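Inactive glucansucrase (Lactobacillus reuteri, PDB 5JBD) belongs to glycosyl hydrolase family 70 and is built around a TIM-type barrel, with a calcium ion bound to the chain. Local coordinates at residues Glu254-Trp258 against Asp711-Leu715; Glu259-Asn264 against Leu299-Tyr304. All coordinates share one frame; numbering follows the deposited sequence.

Helix 249-263 is common to both contacts and illustrates how one barrel helix can meet two quite different neighbours. Contact 1 lies fully buried, its centre about 17 Å from that of the chain, and joins the helix to the loop 711-715 through hydrogen bonds, two bridging waters and stacked flat groups. Contact 2, its centre about 23 Å from that of the chain and only partly buried, sets the next turn of the helix against helix 291-304; leucine and methionine side chains dominate, and a single water bridges the two segments. The centres of the two contacts are about 13 Å apart and they touch directly, most closely where Phe261 meets Tyr713 edge-to-face and where Leu299 packs against the backbone at Leu256.

Contact 1: residues Glu254-Trp258 against Asp711-Leu715; sequences ENLNW and DRYNL
Arg712 lies flat on Trp258: the guanidinium is nearly parallel to the indole, with planes at 6° and centres 4.2 Å apart. The arginine chain, extended from CG to NE, runs across the same face, and its CD makes a CH-pi contact 3.6 Å from the centroid of the six-membered ring. Trp258 NE1 donates to Arg712 O at 2.9 Å, reaching it from above the carbonyl plane, which helps fix the rotation of the indole. Alongside, the Trp258 five-membered ring turns its edge to the face of Tyr713, planes at 50°. The phenol is gripped by two bonds: OH donates to Glu254 OE2 over a very short 2.5 Å and accepts from Asn257 ND2 at 3.0 Å. Further out, one water links Glu254 OE2 to Arg712 NH1 and another joins Asn255 OD1 to NH2, both in the guanidinium plane. Gln797 also binds Glu254 OE2, Asn246 holds the Asn255 amide, and the backbone of Tyr800 and Tyr804 holds both ends of the Asn257 amide. Asp711 OD1 shapes the loop, accepting from Tyr713 N and Asn714 N. An Asx turn at Asp711, within the loop that follows strand 696-697, thus docks on a helix of the family 70 TIM-type barrel.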
ATOM      1  N   GLU A 254     -11.742 -17.109   2.807  1.00 26.38           N
ATOM      2  CA  GLU A 254     -10.771 -16.940   1.707  1.00 27.11           C
ATOM      3  C   GLU A 254      -9.405 -16.379   2.161  1.00 26.58           C
ATOM      4  O   GLU A 254      -8.363 -16.789   1.635  1.00 26.25           O
ATOM      5  CB  GLU A 254     -11.379 -16.123   0.539  1.00 26.98           C
ATOM      6  CG  GLU A 254     -10.424 -15.680  -0.580  1.00 26.94           C
ATOM      7  CD  GLU A 254      -9.648 -16.805  -1.258  1.00 28.16           C
ATOM      8  OE1 GLU A 254     -10.030 -17.992  -1.142  1.00 29.68           O
ATOM      9  OE2 GLU A 254      -8.633 -16.487  -1.928  1.00 27.46           O
ATOM     10  N   ASN A 255      -9.393 -15.475   3.139  1.00 27.30           N
ATOM     11  CA  ASN A 255      -8.109 -14.972   3.688  1.00 25.97           C
ATOM     12  C   ASN A 255      -7.290 -16.099   4.328  1.00 25.76           C
ATOM     13  O   ASN A 255      -6.062 -16.161   4.142  1.00 24.57           O
ATOM     14  CB  ASN A 255      -8.329 -13.844   4.706  1.00 26.93           C
ATOM     15  CG  ASN A 255      -8.889 -12.586   4.075  1.00 27.18           C
ATOM     16  OD1 ASN A 255      -8.625 -12.276   2.900  1.00 27.66           O
ATOM     17  ND2 ASN A 255      -9.666 -11.847   4.857  1.00 26.19           N
ATOM     18  N   LEU A 256      -7.981 -16.995   5.044  1.00 24.46           N
ATOM     19  CA  LEU A 256      -7.352 -18.170   5.642  1.00 24.67           C
ATOM     20  C   LEU A 256      -6.747 -19.065   4.570  1.00 25.61           C
ATOM     21  O   LEU A 256      -5.607 -19.515   4.720  1.00 27.49           O
ATOM     22  CB  LEU A 256      -8.342 -18.955   6.513  1.00 25.35           C
ATOM     23  CG  LEU A 256      -8.853 -18.224   7.746  1.00 24.89           C
ATOM     24  CD1 LEU A 256      -9.954 -19.013   8.424  1.00 26.01           C
ATOM     25  CD2 LEU A 256      -7.724 -17.961   8.725  1.00 25.29           C
ATOM     26  N   ASN A 257      -7.500 -19.297   3.494  1.00 26.15           N
ATOM     27  CA  ASN A 257      -7.001 -20.001   2.301  1.00 26.77           C
ATOM     28  C   ASN A 257      -5.721 -19.371   1.762  1.00 26.37           C
ATOM     29  O   ASN A 257      -4.744 -20.064   1.489  1.00 26.64           O
ATOM     30  CB  ASN A 257      -8.066 -20.002   1.194  1.00 26.84           C
ATOM     31  CG  ASN A 257      -7.776 -21.019   0.116  1.00 27.64           C
ATOM     32  OD1 ASN A 257      -8.098 -22.198   0.268  1.00 27.46           O
ATOM     33  ND2 ASN A 257      -7.162 -20.576  -0.977  1.00 27.07           N
ATOM     34  N   TRP A 258      -5.753 -18.052   1.604  1.00 25.33           N
ATOM     35  CA  TRP A 258      -4.633 -17.278   1.054  1.00 24.96           C
ATOM     36  C   TRP A 258      -3.396 -17.345   1.953  1.00 23.94           C
ATOM     37  O   TRP A 258      -2.268 -17.522   1.478  1.00 22.13           O
ATOM     38  CB  TRP A 258      -5.065 -15.816   0.880  1.00 25.34           C
ATOM     39  CG  TRP A 258      -4.179 -14.954   0.022  1.00 25.95           C
ATOM     40  CD1 TRP A 258      -3.320 -15.356  -0.958  1.00 26.22           C
ATOM     41  CD2 TRP A 258      -4.133 -13.521   0.024  1.00 25.99           C
ATOM     42  NE1 TRP A 258      -2.727 -14.268  -1.544  1.00 25.44           N
ATOM     43  CE2 TRP A 258      -3.215 -13.131  -0.964  1.00 26.21           C
ATOM     44  CE3 TRP A 258      -4.772 -12.538   0.776  1.00 25.28           C
ATOM     45  CZ2 TRP A 258      -2.909 -11.790  -1.216  1.00 26.03           C
ATOM     46  CZ3 TRP A 258      -4.486 -11.207   0.516  1.00 26.30           C
ATOM     47  CH2 TRP A 258      -3.567 -10.844  -0.476  1.00 25.27           C
ATOM     48  N   ASP A 711      -4.128 -10.210  -9.271  1.00 33.40           N
ATOM     49  CA  ASP A 711      -4.153 -11.655  -9.007  1.00 33.39           C
ATOM     50  C   ASP A 711      -3.345 -11.968  -7.737  1.00 29.53           C
ATOM     51  O   ASP A 711      -2.127 -11.830  -7.728  1.00 28.74           O
ATOM     52  CB  ASP A 711      -3.599 -12.436 -10.226  1.00 33.22           C
ATOM     53  CG  ASP A 711      -3.867 -13.938 -10.156  1.00 35.34           C
ATOM     54  OD1 ASP A 711      -3.885 -14.526  -9.043  1.00 33.33           O
ATOM     55  OD2 ASP A 711      -4.073 -14.561 -11.235  1.00 32.74           O
ATOM     56  N   ARG A 712      -4.049 -12.400  -6.690  1.00 28.35           N
ATOM     57  CA  ARG A 712      -3.463 -12.658  -5.364  1.00 27.64           C
ATOM     58  C   ARG A 712      -2.653 -13.954  -5.282  1.00 27.35           C
ATOM     59  O   ARG A 712      -1.890 -14.144  -4.331  1.00 29.28           O
ATOM     60  CB  ARG A 712      -4.559 -12.743  -4.309  1.00 27.83           C
ATOM     61  CG  ARG A 712      -5.222 -11.427  -3.945  1.00 27.14           C
ATOM     62  CD  ARG A 712      -6.258 -11.703  -2.869  1.00 28.18           C
ATOM     63  NE  ARG A 712      -6.771 -10.510  -2.208  1.00 28.52           N
ATOM     64  CZ  ARG A 712      -7.570 -10.527  -1.134  1.00 29.05           C
ATOM     65  NH1 ARG A 712      -7.968 -11.677  -0.591  1.00 29.19           N
ATOM     66  NH2 ARG A 712      -7.971  -9.381  -0.605  1.00 29.90           N
ATOM     67  N   TYR A 713      -2.816 -14.840  -6.261  1.00 27.95           N
ATOM     68  CA  TYR A 713      -2.134 -16.131  -6.257  1.00 27.88           C
ATOM     69  C   TYR A 713      -1.038 -16.291  -7.301  1.00 29.42           C
ATOM     70  O   TYR A 713      -0.200 -17.170  -7.142  1.00 33.03           O
ATOM     71  CB  TYR A 713      -3.159 -17.257  -6.408  1.00 27.87           C
ATOM     72  CG  TYR A 713      -4.055 -17.382  -5.201  1.00 26.22           C
ATOM     73  CD1 TYR A 713      -5.241 -16.652  -5.102  1.00 25.22           C
ATOM     74  CD2 TYR A 713      -3.713 -18.212  -4.140  1.00 26.40           C
ATOM     75  CE1 TYR A 713      -6.057 -16.760  -3.982  1.00 24.47           C
ATOM     76  CE2 TYR A 713      -4.533 -18.326  -3.019  1.00 26.04           C
ATOM     77  CZ  TYR A 713      -5.701 -17.600  -2.947  1.00 24.02           C
ATOM     78  OH  TYR A 713      -6.489 -17.731  -1.821  1.00 25.35           O
ATOM     79  N   ASN A 714      -1.048 -15.486  -8.359  1.00 28.84           N
ATOM     80  CA  ASN A 714      -0.007 -15.556  -9.381  1.00 29.96           C
ATOM     81  C   ASN A 714       1.111 -14.626  -8.940  1.00 27.66           C
ATOM     82  O   ASN A 714       0.982 -13.410  -9.052  1.00 28.00           O
ATOM     83  CB  ASN A 714      -0.579 -15.147 -10.757  1.00 30.94           C
ATOM     84  CG  ASN A 714       0.418 -15.299 -11.900  1.00 32.94           C
ATOM     85  OD1 ASN A 714       1.637 -15.262 -11.712  1.00 33.66           O
ATOM     86  ND2 ASN A 714      -0.108 -15.501 -13.104  1.00 35.59           N
ATOM     87  N   LEU A 715       2.225 -15.198  -8.478  1.00 27.85           N
ATOM     88  CA  LEU A 715       3.404 -14.408  -8.083  1.00 28.07           C
ATOM     89  C   LEU A 715       4.468 -14.292  -9.190  1.00 29.15           C
ATOM     90  O   LEU A 715       5.652 -14.090  -8.913  1.00 27.77           O
ATOM     91  CB  LEU A 715       4.022 -14.925  -6.764  1.00 29.26           C
ATOM     92  CG  LEU A 715       3.295 -14.726  -5.405  1.00 30.68           C
ATOM     93  CD1 LEU A 715       1.796 -14.656  -5.561  1.00 31.00           C
ATOM     94  CD2 LEU A 715       3.664 -15.684  -4.265  1.00 30.28           C
TER
HETATM   95  O   HOH W   1      -7.253 -14.245  -1.180  1.00 36.28           O
HETATM   96  O   HOH W   2      -9.203  -9.959   1.937  1.00 23.27           O

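Contact 2: residues Glu259-Asn264 against Leu299-Tyr304; sequences EYFLLN and LMNDMY
Met303 of helix 291-304 reaches across to Tyr260, Leu263 and Asn264 at the end of helix 249-263. Its CB sits over the centre of the neighbouring Tyr304 ring, 3.8 Å above the plane. From there CG, anti to the carbonyl carbon, leads the chain towards the other helix, where SD lies 3.9 Å from Leu263 CD1. The same sulfur approaches the edge of the Tyr260 ring, 5.5 Å from its centroid, in a Met-aromatic contact. A bend at the last torsion (chi3 71°) brings the methyl CE to 3.8 Å from Tyr260 CD1, and CE also touches Asn264 ND2. That amide nitrogen stands above one face of the Tyr260 ring, towards its rim, and donates to Tyr260 O at 3.0 Å in a nearly straight bond (163°), which helps hold the amide beside the methyl group.

The short helical segments cross at -47° with axes 11.7 Å apart, a separation spanned by these long side chains. The two helices precede and follow strand 279-282 of the barrel, and Glu259, Leu263 and Met300 all reach Phe280 on that strand, as expected for adjacent outer helices of a TIM-type barrel.

Leu263 touches several residues of the facing helix. Its CD1 meets Met300 CG as well as the sulfur and lies at the edge of the Tyr304 ring, while CB comes within 3.6 Å of Tyr304 OH. One turn earlier, Leu299 CD2 packs against both CB and OE1 of Glu259. Leu808 of helix 805-811 covers Leu299 and Tyr260. At the other end of the contact a water donates to Asn264 OD1 and lies 2.6 Å from Tyr304 OH, bridging the segments, while His316 stacks on the Tyr304 ring.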
ATOM      1  N   GLU A 259      -3.620 -17.205   3.256  1.00 23.74           N
ATOM      2  CA  GLU A 259      -2.538 -17.324   4.241  1.00 23.84           C
ATOM      3  C   GLU A 259      -1.903 -18.710   4.215  1.00 24.04           C
ATOM      4  O   GLU A 259      -0.675 -18.831   4.189  1.00 23.28           O
ATOM      5  CB  GLU A 259      -3.063 -16.982   5.634  1.00 24.67           C
ATOM      6  CG  GLU A 259      -3.425 -15.503   5.790  1.00 23.68           C
ATOM      7  CD  GLU A 259      -4.479 -15.229   6.845  1.00 24.73           C
ATOM      8  OE1 GLU A 259      -4.684 -16.088   7.727  1.00 27.05           O
ATOM      9  OE2 GLU A 259      -5.132 -14.159   6.775  1.00 23.67           O
ATOM     10  N   TYR A 260      -2.745 -19.748   4.144  1.00 23.89           N
ATOM     11  CA  TYR A 260      -2.264 -21.120   4.071  1.00 24.55           C
ATOM     12  C   TYR A 260      -1.401 -21.327   2.811  1.00 24.34           C
ATOM     13  O   TYR A 260      -0.350 -21.975   2.866  1.00 24.91           O
ATOM     14  CB  TYR A 260      -3.436 -22.124   4.122  1.00 24.95           C
ATOM     15  CG  TYR A 260      -2.986 -23.566   4.023  1.00 26.05           C
ATOM     16  CD1 TYR A 260      -2.467 -24.240   5.131  1.00 26.46           C
ATOM     17  CD2 TYR A 260      -3.028 -24.241   2.805  1.00 27.07           C
ATOM     18  CE1 TYR A 260      -2.020 -25.549   5.028  1.00 27.15           C
ATOM     19  CE2 TYR A 260      -2.596 -25.551   2.693  1.00 27.91           C
ATOM     20  CZ  TYR A 260      -2.097 -26.200   3.793  1.00 27.98           C
ATOM     21  OH  TYR A 260      -1.673 -27.500   3.649  1.00 29.18           O
ATOM     22  N   PHE A 261      -1.838 -20.751   1.694  1.00 24.62           N
ATOM     23  CA  PHE A 261      -1.101 -20.816   0.422  1.00 25.48           C
ATOM     24  C   PHE A 261       0.287 -20.199   0.535  1.00 25.82           C
ATOM     25  O   PHE A 261       1.296 -20.820   0.187  1.00 26.07           O
ATOM     26  CB  PHE A 261      -1.919 -20.101  -0.663  1.00 25.91           C
ATOM     27  CG  PHE A 261      -1.237 -19.978  -2.002  1.00 26.49           C
ATOM     28  CD1 PHE A 261      -1.209 -21.047  -2.888  1.00 26.52           C
ATOM     29  CD2 PHE A 261      -0.682 -18.763  -2.403  1.00 26.79           C
ATOM     30  CE1 PHE A 261      -0.609 -20.924  -4.139  1.00 27.88           C
ATOM     31  CE2 PHE A 261      -0.091 -18.632  -3.653  1.00 27.08           C
ATOM     32  CZ  PHE A 261      -0.045 -19.718  -4.519  1.00 27.13           C
ATOM     33  N   LEU A 262       0.340 -18.982   1.056  1.00 26.11           N
ATOM     34  CA  LEU A 262       1.614 -18.270   1.195  1.00 25.01           C
ATOM     35  C   LEU A 262       2.566 -18.968   2.176  1.00 25.20           C
ATOM     36  O   LEU A 262       3.767 -19.039   1.923  1.00 24.91           O
ATOM     37  CB  LEU A 262       1.376 -16.817   1.584  1.00 24.50           C
ATOM     38  CG  LEU A 262       0.671 -15.978   0.507  1.00 23.53           C
ATOM     39  CD1 LEU A 262       0.224 -14.668   1.100  1.00 23.63           C
ATOM     40  CD2 LEU A 262       1.554 -15.752  -0.721  1.00 23.76           C
ATOM     41  N   LEU A 263       2.015 -19.544   3.244  1.00 25.11           N
ATOM     42  CA  LEU A 263       2.811 -20.258   4.248  1.00 25.29           C
ATOM     43  C   LEU A 263       3.329 -21.613   3.766  1.00 26.01           C
ATOM     44  O   LEU A 263       4.165 -22.220   4.447  1.00 25.94           O
ATOM     45  CB  LEU A 263       2.015 -20.443   5.556  1.00 25.69           C
ATOM     46  CG  LEU A 263       1.676 -19.190   6.381  1.00 24.18           C
ATOM     47  CD1 LEU A 263       0.555 -19.482   7.377  1.00 24.88           C
ATOM     48  CD2 LEU A 263       2.887 -18.624   7.119  1.00 24.89           C
ATOM     49  N   ASN A 264       2.837 -22.080   2.608  1.00 25.58           N
ATOM     50  CA  ASN A 264       3.287 -23.309   1.971  1.00 26.44           C
ATOM     51  C   ASN A 264       3.567 -23.127   0.459  1.00 26.89           C
ATOM     52  O   ASN A 264       3.483 -24.093  -0.304  1.00 25.80           O
ATOM     53  CB  ASN A 264       2.210 -24.384   2.184  1.00 26.94           C
ATOM     54  CG  ASN A 264       2.079 -24.775   3.636  1.00 25.91           C
ATOM     55  OD1 ASN A 264       2.880 -25.540   4.145  1.00 26.57           O
ATOM     56  ND2 ASN A 264       1.093 -24.224   4.312  1.00 25.57           N
ATOM     57  N   LEU A 299      -5.064 -19.283  12.898  1.00 26.06           N
ATOM     58  CA  LEU A 299      -4.500 -20.206  11.897  1.00 26.58           C
ATOM     59  C   LEU A 299      -3.070 -20.567  12.221  1.00 27.33           C
ATOM     60  O   LEU A 299      -2.699 -21.736  12.236  1.00 28.55           O
ATOM     61  CB  LEU A 299      -4.547 -19.605  10.481  1.00 26.57           C
ATOM     62  CG  LEU A 299      -3.912 -20.420   9.335  1.00 27.63           C
ATOM     63  CD1 LEU A 299      -4.653 -21.736   9.132  1.00 28.61           C
ATOM     64  CD2 LEU A 299      -3.877 -19.642   8.030  1.00 27.50           C
ATOM     65  N   MET A 300      -2.256 -19.545  12.444  1.00 28.35           N
ATOM     66  CA  MET A 300      -0.838 -19.765  12.686  1.00 28.72           C
ATOM     67  C   MET A 300      -0.597 -20.500  14.012  1.00 27.06           C
ATOM     68  O   MET A 300       0.310 -21.323  14.091  1.00 27.53           O
ATOM     69  CB  MET A 300      -0.071 -18.447  12.553  1.00 30.64           C
ATOM     70  CG  MET A 300      -0.069 -17.972  11.088  1.00 32.58           C
ATOM     71  SD  MET A 300       0.703 -16.383  10.824  1.00 38.15           S
ATOM     72  CE  MET A 300       2.388 -16.868  11.167  1.00 38.51           C
ATOM     73  N   ASN A 301      -1.448 -20.272  15.009  1.00 25.90           N
ATOM     74  CA  ASN A 301      -1.407 -21.074  16.248  1.00 28.10           C
ATOM     75  C   ASN A 301      -1.856 -22.533  16.032  1.00 27.61           C
ATOM     76  O   ASN A 301      -1.259 -23.460  16.585  1.00 26.85           O
ATOM     77  CB  ASN A 301      -2.222 -20.427  17.382  1.00 28.54           C
ATOM     78  CG  ASN A 301      -2.022 -21.127  18.722  1.00 29.79           C
ATOM     79  OD1 ASN A 301      -0.899 -21.474  19.094  1.00 27.22           O
ATOM     80  ND2 ASN A 301      -3.116 -21.358  19.441  1.00 31.56           N
ATOM     81  N   ASP A 302      -2.901 -22.733  15.244  1.00 27.66           N
ATOM     82  CA  ASP A 302      -3.326 -24.100  14.876  1.00 28.66           C
ATOM     83  C   ASP A 302      -2.230 -24.876  14.152  1.00 29.16           C
ATOM     84  O   ASP A 302      -1.982 -26.046  14.454  1.00 30.38           O
ATOM     85  CB  ASP A 302      -4.577 -24.043  13.994  1.00 27.95           C
ATOM     86  CG  ASP A 302      -5.828 -23.729  14.775  1.00 28.87           C
ATOM     87  OD1 ASP A 302      -5.762 -23.653  16.029  1.00 29.11           O
ATOM     88  OD2 ASP A 302      -6.882 -23.548  14.119  1.00 29.04           O
ATOM     89  N   MET A 303      -1.585 -24.208  13.196  1.00 29.22           N
ATOM     90  CA  MET A 303      -0.581 -24.843  12.348  1.00 30.34           C
ATOM     91  C   MET A 303       0.741 -25.073  13.082  1.00 29.39           C
ATOM     92  O   MET A 303       1.365 -26.122  12.916  1.00 30.02           O
ATOM     93  CB  MET A 303      -0.325 -23.993  11.090  1.00 31.17           C
ATOM     94  CG  MET A 303      -1.470 -23.964  10.071  1.00 31.63           C
ATOM     95  SD  MET A 303      -1.183 -22.750   8.743  1.00 33.10           S
ATOM     96  CE  MET A 303       0.142 -23.591   7.873  1.00 33.42           C
ATOM     97  N   TYR A 304       1.171 -24.089  13.875  1.00 28.89           N
ATOM     98  CA  TYR A 304       2.518 -24.070  14.443  1.00 29.41           C
ATOM     99  C   TYR A 304       2.635 -23.985  15.982  1.00 30.18           C
ATOM    100  O   TYR A 304       3.751 -23.986  16.493  1.00 31.32           O
ATOM    101  CB  TYR A 304       3.283 -22.887  13.824  1.00 30.33           C
ATOM    102  CG  TYR A 304       3.278 -22.842  12.294  1.00 29.82           C
ATOM    103  CD1 TYR A 304       3.819 -23.886  11.539  1.00 31.01           C
ATOM    104  CD2 TYR A 304       2.775 -21.725  11.599  1.00 28.88           C
ATOM    105  CE1 TYR A 304       3.830 -23.831  10.138  1.00 30.44           C
ATOM    106  CE2 TYR A 304       2.782 -21.667  10.205  1.00 28.03           C
ATOM    107  CZ  TYR A 304       3.313 -22.714   9.479  1.00 27.96           C
ATOM    108  OH  TYR A 304       3.337 -22.639   8.091  1.00 27.03           O
TER
HETATM  109  O   HOH W   3       3.592 -24.937   6.900  1.00 31.72           O